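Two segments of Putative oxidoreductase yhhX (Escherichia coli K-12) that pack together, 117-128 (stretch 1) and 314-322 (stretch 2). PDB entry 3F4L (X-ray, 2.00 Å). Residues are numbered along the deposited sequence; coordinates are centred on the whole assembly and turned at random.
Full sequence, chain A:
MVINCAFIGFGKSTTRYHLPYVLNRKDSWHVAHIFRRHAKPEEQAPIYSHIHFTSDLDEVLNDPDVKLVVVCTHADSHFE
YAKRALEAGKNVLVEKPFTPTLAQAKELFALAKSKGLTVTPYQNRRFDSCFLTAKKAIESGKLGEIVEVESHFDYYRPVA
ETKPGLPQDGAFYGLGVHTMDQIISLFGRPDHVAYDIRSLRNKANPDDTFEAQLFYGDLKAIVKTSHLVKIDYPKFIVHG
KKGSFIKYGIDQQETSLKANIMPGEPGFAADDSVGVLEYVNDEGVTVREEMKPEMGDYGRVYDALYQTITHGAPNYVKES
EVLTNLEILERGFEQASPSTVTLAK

Stretch 1 117-128: LTVTPYQNRRFD
Stretch 2 314-322: PNYVKESEV

Residues 117-128 run extended through Val119 to Pro121 (phi/psi -126/128 at Val119, -153/155 at Thr120), then turn into a short 3-10 segment at 124-126. The other stretch is loop until Lys318, the N-cap residue, after which a helix begins at Glu319. The two run in the same direction and in step at first: CA of Thr118 lies 7.7 Å from CA of Asn315, and CA of Thr120 7.0 Å from CA of Val317. The even register then ends, CA of Pro121 lying 7.7 Å from CA of Val322, because the second stretch has turned into its helix.

Thr120 (chi1 t) points toward the loop, and its OG1 accepts a hydrogen bond from Asn315 ND2 (3.0 Å). An amide suits Asn315 (chi1 t) because the same ND2 also donates to its own stretch, at Val317 O (2.9 Å). Tyr316 (chi1 77°, chi2 -61°) reaches the turn with its hydroxyl: OH receives Gln123 N (2.9 Å) and donates a weak bond to Pro121 O (2.7 Å), so one group serves two backbone polar atoms. Pro121 supplies apolar surface, its CD 3.7 Å from Val322 CG2. Arg126, nearly extended (m, t, t), forms a salt bridge from NH2 to Glu321 OE1 (3.1 Å), near the guanidinium plane, while Val317 CG2 covers one face. Glu321 OE1 also accepts Lys318 N (2.8 Å), linking the bridge to the helix start.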

# COMPACT_ATOMS: atom_id res chain seq x y z
N LEU A 117 -27.09 -18.23 25.58
CA LEU A 117 -26.86 -18.81 24.26
C LEU A 117 -25.72 -18.10 23.54
O LEU A 117 -25.28 -17.02 23.94
CB LEU A 117 -28.12 -18.71 23.41
CG LEU A 117 -29.31 -19.54 23.89
CD1 LEU A 117 -30.53 -19.20 23.06
CD2 LEU A 117 -28.98 -21.02 23.80
N THR A 118 -25.26 -18.72 22.46
CA THR A 118 -24.19 -18.18 21.64
C THR A 118 -24.70 -17.72 20.27
O THR A 118 -25.35 -18.48 19.56
CB THR A 118 -23.09 -19.23 21.38
OG1 THR A 118 -22.47 -19.60 22.61
CG2 THR A 118 -22.04 -18.67 20.41
N VAL A 119 -24.42 -16.48 19.91
CA VAL A 119 -24.78 -15.98 18.58
C VAL A 119 -23.46 -15.44 18.02
O VAL A 119 -22.79 -14.64 18.67
CB VAL A 119 -25.85 -14.88 18.62
CG1 VAL A 119 -25.31 -13.60 19.26
CG2 VAL A 119 -26.34 -14.59 17.21
N THR A 120 -23.09 -15.86 16.82
CA THR A 120 -21.82 -15.44 16.24
C THR A 120 -21.83 -15.46 14.72
O THR A 120 -22.61 -16.17 14.11
CB THR A 120 -20.68 -16.38 16.72
OG1 THR A 120 -19.44 -15.99 16.12
CG2 THR A 120 -20.98 -17.83 16.33
N PRO A 121 -20.97 -14.64 14.10
CA PRO A 121 -20.91 -14.62 12.63
C PRO A 121 -20.05 -15.81 12.18
O PRO A 121 -19.39 -16.45 13.00
CB PRO A 121 -20.24 -13.28 12.34
CG PRO A 121 -19.28 -13.14 13.50
CD PRO A 121 -20.15 -13.56 14.68
N TYR A 122 -20.08 -16.10 10.88
CA TYR A 122 -19.32 -17.20 10.30
C TYR A 122 -18.07 -16.60 9.67
O TYR A 122 -18.11 -16.13 8.53
CB TYR A 122 -20.18 -17.90 9.22
CG TYR A 122 -19.55 -19.08 8.50
CD1 TYR A 122 -19.08 -20.19 9.20
CD2 TYR A 122 -19.48 -19.10 7.11
CE1 TYR A 122 -18.55 -21.29 8.53
CE2 TYR A 122 -18.95 -20.20 6.43
CZ TYR A 122 -18.49 -21.29 7.15
OH TYR A 122 -17.98 -22.36 6.48
N GLN A 123 -16.96 -16.58 10.41
CA GLN A 123 -15.71 -16.02 9.89
C GLN A 123 -14.77 -17.16 9.54
O GLN A 123 -13.74 -17.34 10.18
CB GLN A 123 -15.07 -15.09 10.93
CG GLN A 123 -15.95 -13.91 11.32
CD GLN A 123 -16.28 -12.98 10.15
OE1 GLN A 123 -15.72 -13.12 9.06
NE2 GLN A 123 -17.17 -12.02 10.38
N ASN A 124 -15.13 -17.91 8.51
CA ASN A 124 -14.34 -19.06 8.09
C ASN A 124 -12.95 -18.70 7.57
O ASN A 124 -12.05 -19.54 7.60
CB ASN A 124 -15.11 -19.87 7.03
CG ASN A 124 -15.45 -19.05 5.78
OD1 ASN A 124 -16.01 -17.96 5.87
ND2 ASN A 124 -15.13 -19.59 4.61
N ARG A 125 -12.75 -17.48 7.10
CA ARG A 125 -11.44 -17.12 6.56
C ARG A 125 -10.37 -16.97 7.65
O ARG A 125 -9.21 -16.64 7.37
CB ARG A 125 -11.53 -15.86 5.69
CG ARG A 125 -12.56 -16.02 4.54
CD ARG A 125 -12.20 -15.22 3.28
NE ARG A 125 -11.14 -15.89 2.54
CZ ARG A 125 -11.29 -16.44 1.34
NH1 ARG A 125 -12.45 -16.39 0.70
NH2 ARG A 125 -10.27 -17.06 0.78
N ARG A 126 -10.76 -17.23 8.89
CA ARG A 126 -9.81 -17.19 9.98
C ARG A 126 -9.04 -18.50 9.88
O ARG A 126 -8.03 -18.70 10.54
CB ARG A 126 -10.52 -17.11 11.33
CG ARG A 126 -11.07 -15.73 11.60
CD ARG A 126 -11.50 -15.56 13.05
NE ARG A 126 -11.97 -14.21 13.29
CZ ARG A 126 -12.12 -13.68 14.51
NH1 ARG A 126 -11.82 -14.41 15.57
NH2 ARG A 126 -12.54 -12.44 14.65
N PHE A 127 -9.53 -19.38 9.02
CA PHE A 127 -8.89 -20.66 8.82
C PHE A 127 -8.38 -20.83 7.39
O PHE A 127 -8.28 -21.95 6.90
CB PHE A 127 -9.84 -21.80 9.22
CG PHE A 127 -10.27 -21.72 10.65
CD1 PHE A 127 -9.34 -21.84 11.68
CD2 PHE A 127 -11.60 -21.44 10.98
CE1 PHE A 127 -9.72 -21.68 13.02
CE2 PHE A 127 -11.99 -21.28 12.31
CZ PHE A 127 -11.05 -21.40 13.33
N ASP A 128 -8.10 -19.71 6.72
CA ASP A 128 -7.53 -19.73 5.37
C ASP A 128 -6.06 -20.06 5.57
O ASP A 128 -5.43 -19.52 6.49
CB ASP A 128 -7.65 -18.36 4.69
CG ASP A 128 -8.84 -18.26 3.76
OD1 ASP A 128 -9.43 -19.32 3.41
OD2 ASP A 128 -9.18 -17.13 3.35
N PRO A 314 -14.79 -20.70 25.20
CA PRO A 314 -15.09 -19.38 24.63
C PRO A 314 -15.33 -19.49 23.13
O PRO A 314 -14.73 -20.34 22.46
CB PRO A 314 -13.84 -18.56 24.97
CG PRO A 314 -12.77 -19.59 25.19
CD PRO A 314 -13.51 -20.68 25.92
N ASN A 315 -16.20 -18.65 22.60
CA ASN A 315 -16.52 -18.67 21.17
C ASN A 315 -15.27 -18.26 20.38
O ASN A 315 -14.48 -17.44 20.86
CB ASN A 315 -17.67 -17.70 20.88
CG ASN A 315 -18.21 -17.84 19.47
OD1 ASN A 315 -18.64 -18.91 19.06
ND2 ASN A 315 -18.19 -16.74 18.72
N TYR A 316 -15.09 -18.82 19.18
CA TYR A 316 -13.91 -18.51 18.38
C TYR A 316 -13.80 -17.05 17.99
O TYR A 316 -12.70 -16.53 17.78
CB TYR A 316 -13.84 -19.41 17.13
CG TYR A 316 -14.77 -19.04 15.99
CD1 TYR A 316 -16.16 -19.05 16.16
CD2 TYR A 316 -14.26 -18.72 14.73
CE1 TYR A 316 -17.01 -18.74 15.10
CE2 TYR A 316 -15.11 -18.41 13.67
CZ TYR A 316 -16.48 -18.43 13.86
OH TYR A 316 -17.32 -18.13 12.81
N VAL A 317 -14.95 -16.38 17.88
CA VAL A 317 -14.98 -14.96 17.54
C VAL A 317 -15.44 -14.17 18.77
O VAL A 317 -16.48 -14.49 19.36
CB VAL A 317 -15.96 -14.66 16.38
CG1 VAL A 317 -16.03 -13.16 16.11
CG2 VAL A 317 -15.51 -15.39 15.11
N LYS A 318 -14.70 -13.14 19.14
CA LYS A 318 -15.09 -12.34 20.29
C LYS A 318 -16.13 -11.29 19.88
O LYS A 318 -16.08 -10.75 18.76
CB LYS A 318 -13.87 -11.63 20.91
CG LYS A 318 -12.72 -12.57 21.26
CD LYS A 318 -11.70 -11.90 22.17
CE LYS A 318 -11.11 -10.65 21.55
NZ LYS A 318 -10.17 -9.98 22.50
N GLU A 319 -17.05 -11.00 20.79
CA GLU A 319 -18.11 -10.02 20.56
C GLU A 319 -17.52 -8.68 20.11
O GLU A 319 -17.99 -8.07 19.15
CB GLU A 319 -18.94 -9.82 21.85
CG GLU A 319 -20.18 -8.93 21.72
CD GLU A 319 -20.95 -8.79 23.04
OE1 GLU A 319 -21.21 -9.83 23.69
OE2 GLU A 319 -21.30 -7.65 23.43
N SER A 320 -16.47 -8.23 20.80
CA SER A 320 -15.83 -6.96 20.47
C SER A 320 -15.28 -6.91 19.05
O SER A 320 -15.27 -5.87 18.42
CB SER A 320 -14.71 -6.64 21.47
OG SER A 320 -13.66 -7.60 21.41
N GLU A 321 -14.80 -8.05 18.55
CA GLU A 321 -14.26 -8.10 17.20
C GLU A 321 -15.39 -7.90 16.19
O GLU A 321 -15.22 -7.24 15.16
CB GLU A 321 -13.57 -9.44 16.95
CG GLU A 321 -12.45 -9.72 17.95
CD GLU A 321 -11.80 -11.08 17.77
OE1 GLU A 321 -12.51 -12.10 17.71
OE2 GLU A 321 -10.56 -11.13 17.71
N VAL A 322 -16.56 -8.45 16.49
CA VAL A 322 -17.69 -8.32 15.59
C VAL A 322 -18.17 -6.87 15.55
O VAL A 322 -18.40 -6.33 14.48
CB VAL A 322 -18.86 -9.24 16.04
CG1 VAL A 322 -20.03 -9.10 15.09
CG2 VAL A 322 -18.38 -10.67 16.08